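Local coordinates for putative DNA protection protein (Streptomyces coelicolor, PDB 4CYB), which binds ferric iron and, as a dodecameric Dps-family member of the ferritin fold, probably oxidises and stores iron and so may help to shield DNA, at residues J[39-44]-J[97-102]; J[114-119]-J[159-164]. All coordinates share one frame; numbering follows the deposited sequence.

Contact 1: residues J[39-44]-J[97-102]; sequences HDLYKK and TTVPRP
Two backbone carbonyls, those of Pro103 and Gly105, grip the ammonium NZ of Lys44, while the carbons below it lie along the ring of Pro102. The site joins helix 18-48 of the ferritin-like four-helix bundle to the long connection between helices 54-81 and 109-136, in the part that follows the short helix 90-96. Lysine suits this buried place because its chain is greasy as far as CE and its charge is met by carbonyl oxygens. With CG anti to the backbone N (chi1 178°) the chain leaves the helix extended, and it bends only at the last torsion, chi4 75°, which turns NZ to one side. Lys44 CE comes to 4.0 Å from Pro102 CG, the two side chains sliding past each other in opposite directions. Pro102 CG is shared: Leu41 CD2 reaches it at 3.7 Å, so that one ring carbon fits against a leucine methyl and a lysine chain at once. The other branch, Leu41 CD1, meets Val99 CG1 more loosely, at 4.5 Å. Around these apolar contacts the loop and the helix are both tied by polar bonds. Val99 O accepts from Arg91 of a second subunit, and on the helix Lys43 makes a hydrogen bond to Asp73 of that same second subunit; in this subunit Asp73 is itself an iron ligand. Thr97 OG1 bonds to Asp34 on helix 18-48 and also accepts from the backbone two residues on, an ST turn whose Val99 N to Thr97 OG1 distance is 3.0 Å, with a nearly straight angle of 166°.

Contact 2: residues J[114-119]-J[159-164]; sequences SRLLEA and WFVAEH
Leu117 sets both its methyls against Val161 and Ala162, where helices 109-136 and 140-164 of the ferritin-like four-helix bundle run roughly antiparallel. The axes of the two segments are inclined at 147° and approach to 9.6 Å. The tight part is a small apolar cluster. Leu117 CD2 sits 3.8 Å from Val161 CG1, and the leucine and valine side chains run past each other in opposite directions. The leucine's second branch goes to the neighbouring residue, with Leu117 CD1 3.9 Å from Ala162 CB. A short alanine suits that spot, since the leucine can come close to the helix backbone: Leu117 CD2 is 3.8 Å from Ala162 N. Cut back to an alanine here, Leu117 would lose both methyls, which would probably leave a gap over Val161 and Ala162 and slacken the hold between the two helices. The cluster loosens toward Leu116, whose CB is 4.5 Å from Val161 CG1 and whose side chain also packs on Tyr42 and Tyr45 of helix 18-48. Glu118, by contrast, is exposed and takes no part, as befits a charged residue on the solvent side of its helix. At the assembly level, Pro13 of a fourth subunit packs on Leu117. The valine's fit comes from its first torsion: chi1 of Val161, 173°, sets Val161 CG1 anti to the backbone N and 4.0 Å from Leu117 CG.

Both contacts are largely buried and belong to one bundle, but they join different elements. Contact 1 lays an irregular connection on helix 18-48, while contact 2 pairs two helices, 109-136 and 140-164. The chemistry follows: the loop is held by polar bonds, within itself (Val99 N to Thr97 OG1), to helix 18-48 and to a second subunit, whereas the two helices meet each other by methyl packing. Leu117 of contact 2 is partly exposed, while the touching residues of contact 1 are all buried; both are bordered by other subunits. Their centres lie 13 Å apart and they touch: Tyr42 of helix 18-48 packs on Leu116 and Val161, and Pro102 CB is 3.6 Å from Arg115 CD.

Contact 1: residues J[39-44]-J[97-102]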
# COMPACT_ATOMS: atom_id res chain seq x y z
N HIS J 39 -26.52 -7.02 -13.00
CA HIS J 39 -25.45 -7.45 -12.06
C HIS J 39 -25.53 -8.97 -11.87
O HIS J 39 -24.54 -9.70 -11.92
CB HIS J 39 -25.62 -6.75 -10.69
CG HIS J 39 -24.76 -7.40 -9.62
ND1 HIS J 39 -23.42 -7.14 -9.49
CD2 HIS J 39 -25.05 -8.41 -8.76
CE1 HIS J 39 -22.90 -7.94 -8.50
NE2 HIS J 39 -23.89 -8.70 -8.05
N ASP J 40 -26.74 -9.45 -11.58
CA ASP J 40 -26.96 -10.85 -11.33
C ASP J 40 -26.74 -11.71 -12.59
O ASP J 40 -26.30 -12.83 -12.48
CB ASP J 40 -28.36 -11.06 -10.74
CG ASP J 40 -28.42 -10.61 -9.24
OD1 ASP J 40 -27.34 -10.30 -8.60
OD2 ASP J 40 -29.55 -10.58 -8.68
N LEU J 41 -27.00 -11.17 -13.79
CA LEU J 41 -26.61 -11.91 -15.01
C LEU J 41 -25.08 -12.04 -15.13
O LEU J 41 -24.56 -13.09 -15.49
CB LEU J 41 -27.16 -11.19 -16.27
CG LEU J 41 -28.63 -11.34 -16.66
CD1 LEU J 41 -28.78 -10.46 -17.90
CD2 LEU J 41 -28.87 -12.83 -16.98
N TYR J 42 -24.34 -10.98 -14.81
CA TYR J 42 -22.90 -11.05 -14.94
C TYR J 42 -22.37 -12.05 -13.90
O TYR J 42 -21.50 -12.83 -14.24
CB TYR J 42 -22.29 -9.66 -14.68
CG TYR J 42 -22.04 -8.91 -15.92
CD1 TYR J 42 -21.08 -9.37 -16.83
CD2 TYR J 42 -22.77 -7.74 -16.21
CE1 TYR J 42 -20.81 -8.67 -17.98
CE2 TYR J 42 -22.52 -7.04 -17.39
CZ TYR J 42 -21.56 -7.54 -18.25
OH TYR J 42 -21.26 -6.86 -19.41
N LYS J 43 -22.89 -12.06 -12.66
CA LYS J 43 -22.44 -13.06 -11.65
C LYS J 43 -22.86 -14.50 -12.06
O LYS J 43 -22.07 -15.44 -12.01
CB LYS J 43 -23.00 -12.79 -10.23
CG LYS J 43 -22.42 -11.55 -9.53
CD LYS J 43 -20.86 -11.57 -9.42
CE LYS J 43 -20.39 -12.80 -8.58
NZ LYS J 43 -18.94 -12.58 -8.29
N LYS J 44 -24.08 -14.66 -12.56
CA LYS J 44 -24.51 -15.96 -13.13
C LYS J 44 -23.51 -16.50 -14.15
O LYS J 44 -23.08 -17.66 -14.06
CB LYS J 44 -25.95 -15.88 -13.70
CG LYS J 44 -26.51 -17.18 -14.39
CD LYS J 44 -27.81 -16.86 -15.18
CE LYS J 44 -28.31 -17.99 -16.11
NZ LYS J 44 -28.92 -19.08 -15.29
N THR J 97 -38.55 -4.38 -13.39
CA THR J 97 -37.57 -4.47 -14.50
C THR J 97 -38.25 -4.89 -15.81
O THR J 97 -39.29 -5.58 -15.79
CB THR J 97 -36.47 -5.52 -14.20
OG1 THR J 97 -35.48 -5.51 -15.25
CG2 THR J 97 -37.09 -6.96 -14.03
N THR J 98 -37.69 -4.49 -16.94
CA THR J 98 -38.11 -5.11 -18.17
C THR J 98 -37.01 -6.00 -18.81
O THR J 98 -37.14 -6.43 -19.95
CB THR J 98 -38.59 -4.06 -19.19
OG1 THR J 98 -37.57 -3.10 -19.39
CG2 THR J 98 -39.90 -3.36 -18.70
N VAL J 99 -35.94 -6.30 -18.08
CA VAL J 99 -34.94 -7.23 -18.59
C VAL J 99 -35.48 -8.65 -18.42
O VAL J 99 -35.75 -9.06 -17.30
CB VAL J 99 -33.57 -7.12 -17.81
CG1 VAL J 99 -32.53 -8.09 -18.39
CG2 VAL J 99 -33.07 -5.68 -17.86
N PRO J 100 -35.56 -9.44 -19.52
CA PRO J 100 -36.17 -10.77 -19.49
C PRO J 100 -35.39 -11.74 -18.59
O PRO J 100 -34.14 -11.63 -18.46
CB PRO J 100 -36.13 -11.24 -20.99
CG PRO J 100 -36.07 -9.95 -21.76
CD PRO J 100 -35.21 -9.03 -20.91
N ARG J 101 -36.11 -12.67 -17.97
CA ARG J 101 -35.46 -13.73 -17.18
C ARG J 101 -34.74 -14.76 -18.09
O ARG J 101 -35.33 -15.27 -19.10
CB ARG J 101 -36.51 -14.44 -16.32
CG ARG J 101 -35.94 -15.56 -15.44
CD ARG J 101 -37.07 -16.16 -14.62
NE ARG J 101 -36.62 -17.33 -13.90
CZ ARG J 101 -37.37 -18.01 -13.04
NH1 ARG J 101 -38.59 -17.57 -12.74
NH2 ARG J 101 -36.91 -19.11 -12.46
N PRO J 102 -33.48 -15.11 -17.76
CA PRO J 102 -32.81 -16.15 -18.58
C PRO J 102 -33.27 -17.54 -18.20
O PRO J 102 -33.94 -17.70 -17.19
CB PRO J 102 -31.32 -16.01 -18.17
CG PRO J 102 -31.38 -15.52 -16.75
CD PRO J 102 -32.65 -14.66 -16.62

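Contact 2: residues J[114-119]-J[159-164]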
# COMPACT_ATOMS: atom_id res chain seq x y z
N SER J 114 -24.65 -12.63 -25.78
CA SER J 114 -25.76 -11.89 -26.46
C SER J 114 -26.82 -11.35 -25.48
O SER J 114 -27.33 -10.23 -25.68
CB SER J 114 -26.44 -12.81 -27.47
OG SER J 114 -25.53 -12.98 -28.53
N ARG J 115 -27.18 -12.15 -24.47
CA ARG J 115 -28.15 -11.73 -23.46
C ARG J 115 -27.64 -10.50 -22.68
O ARG J 115 -28.41 -9.59 -22.38
CB ARG J 115 -28.48 -12.88 -22.50
CG ARG J 115 -29.58 -12.51 -21.51
CD ARG J 115 -30.03 -13.76 -20.72
NE ARG J 115 -30.57 -14.85 -21.54
CZ ARG J 115 -31.80 -14.89 -22.08
NH1 ARG J 115 -32.67 -13.90 -21.92
NH2 ARG J 115 -32.17 -15.95 -22.81
N LEU J 116 -26.35 -10.51 -22.30
CA LEU J 116 -25.72 -9.35 -21.66
C LEU J 116 -25.83 -8.13 -22.58
O LEU J 116 -26.25 -7.07 -22.12
CB LEU J 116 -24.25 -9.67 -21.36
CG LEU J 116 -23.99 -10.72 -20.24
CD1 LEU J 116 -22.47 -10.95 -20.23
CD2 LEU J 116 -24.45 -10.25 -18.88
N LEU J 117 -25.55 -8.30 -23.89
CA LEU J 117 -25.61 -7.15 -24.81
C LEU J 117 -27.02 -6.59 -24.93
O LEU J 117 -27.23 -5.35 -24.95
CB LEU J 117 -25.11 -7.51 -26.21
CG LEU J 117 -23.60 -7.83 -26.33
CD1 LEU J 117 -23.28 -8.07 -27.82
CD2 LEU J 117 -22.73 -6.69 -25.78
N GLU J 118 -28.00 -7.50 -24.96
CA GLU J 118 -29.39 -7.08 -24.93
C GLU J 118 -29.80 -6.31 -23.68
O GLU J 118 -30.54 -5.33 -23.77
CB GLU J 118 -30.34 -8.27 -25.18
CG GLU J 118 -30.31 -8.69 -26.63
CD GLU J 118 -31.16 -9.93 -26.96
OE1 GLU J 118 -32.35 -9.99 -26.55
OE2 GLU J 118 -30.64 -10.83 -27.66
N ALA J 119 -29.33 -6.76 -22.50
CA ALA J 119 -29.58 -6.01 -21.28
C ALA J 119 -28.90 -4.62 -21.32
O ALA J 119 -29.50 -3.61 -20.93
CB ALA J 119 -29.21 -6.85 -20.01
N TRP J 159 -19.00 -2.85 -25.34
CA TRP J 159 -17.86 -3.01 -26.26
C TRP J 159 -17.02 -4.23 -25.95
O TRP J 159 -16.80 -5.09 -26.82
CB TRP J 159 -17.01 -1.71 -26.33
CG TRP J 159 -15.71 -1.88 -27.08
CD1 TRP J 159 -15.52 -2.38 -28.35
CD2 TRP J 159 -14.39 -1.61 -26.58
NE1 TRP J 159 -14.19 -2.40 -28.67
CE2 TRP J 159 -13.46 -1.99 -27.63
CE3 TRP J 159 -13.88 -1.11 -25.36
CZ2 TRP J 159 -12.07 -1.84 -27.49
CZ3 TRP J 159 -12.48 -0.95 -25.24
CH2 TRP J 159 -11.61 -1.31 -26.27
N PHE J 160 -16.61 -4.37 -24.69
CA PHE J 160 -15.77 -5.48 -24.27
C PHE J 160 -16.49 -6.79 -24.49
O PHE J 160 -15.89 -7.73 -25.00
CB PHE J 160 -15.41 -5.38 -22.76
CG PHE J 160 -14.15 -4.58 -22.47
CD1 PHE J 160 -14.16 -3.19 -22.46
CD2 PHE J 160 -12.96 -5.23 -22.13
CE1 PHE J 160 -12.99 -2.44 -22.17
CE2 PHE J 160 -11.81 -4.51 -21.80
CZ PHE J 160 -11.83 -3.10 -21.83
N VAL J 161 -17.80 -6.84 -24.25
CA VAL J 161 -18.51 -8.10 -24.43
C VAL J 161 -18.66 -8.40 -25.92
O VAL J 161 -18.42 -9.53 -26.38
CB VAL J 161 -19.89 -8.11 -23.71
CG1 VAL J 161 -20.71 -9.36 -24.04
CG2 VAL J 161 -19.68 -8.08 -22.17
N ALA J 162 -19.07 -7.38 -26.65
CA ALA J 162 -19.38 -7.56 -28.09
C ALA J 162 -18.20 -8.02 -28.91
O ALA J 162 -18.37 -8.83 -29.86
CB ALA J 162 -19.96 -6.26 -28.67
N GLU J 163 -17.00 -7.57 -28.55
CA GLU J 163 -15.79 -8.01 -29.27
C GLU J 163 -15.52 -9.48 -29.16
O GLU J 163 -14.97 -10.06 -30.09
CB GLU J 163 -14.52 -7.19 -28.89
CG GLU J 163 -14.52 -5.70 -29.23
CD GLU J 163 -14.86 -5.35 -30.69
OE1 GLU J 163 -14.95 -6.23 -31.59
OE2 GLU J 163 -14.99 -4.16 -30.94
N HIS J 164 -15.93 -10.13 -28.07
CA HIS J 164 -15.78 -11.58 -27.91
C HIS J 164 -16.68 -12.40 -28.81
O HIS J 164 -16.40 -13.57 -29.03
CB HIS J 164 -16.01 -12.01 -26.48
CG HIS J 164 -14.95 -11.51 -25.56
ND1 HIS J 164 -13.83 -12.22 -25.26
CD2 HIS J 164 -14.84 -10.30 -24.92
CE1 HIS J 164 -13.02 -11.44 -24.45
NE2 HIS J 164 -13.66 -10.30 -24.22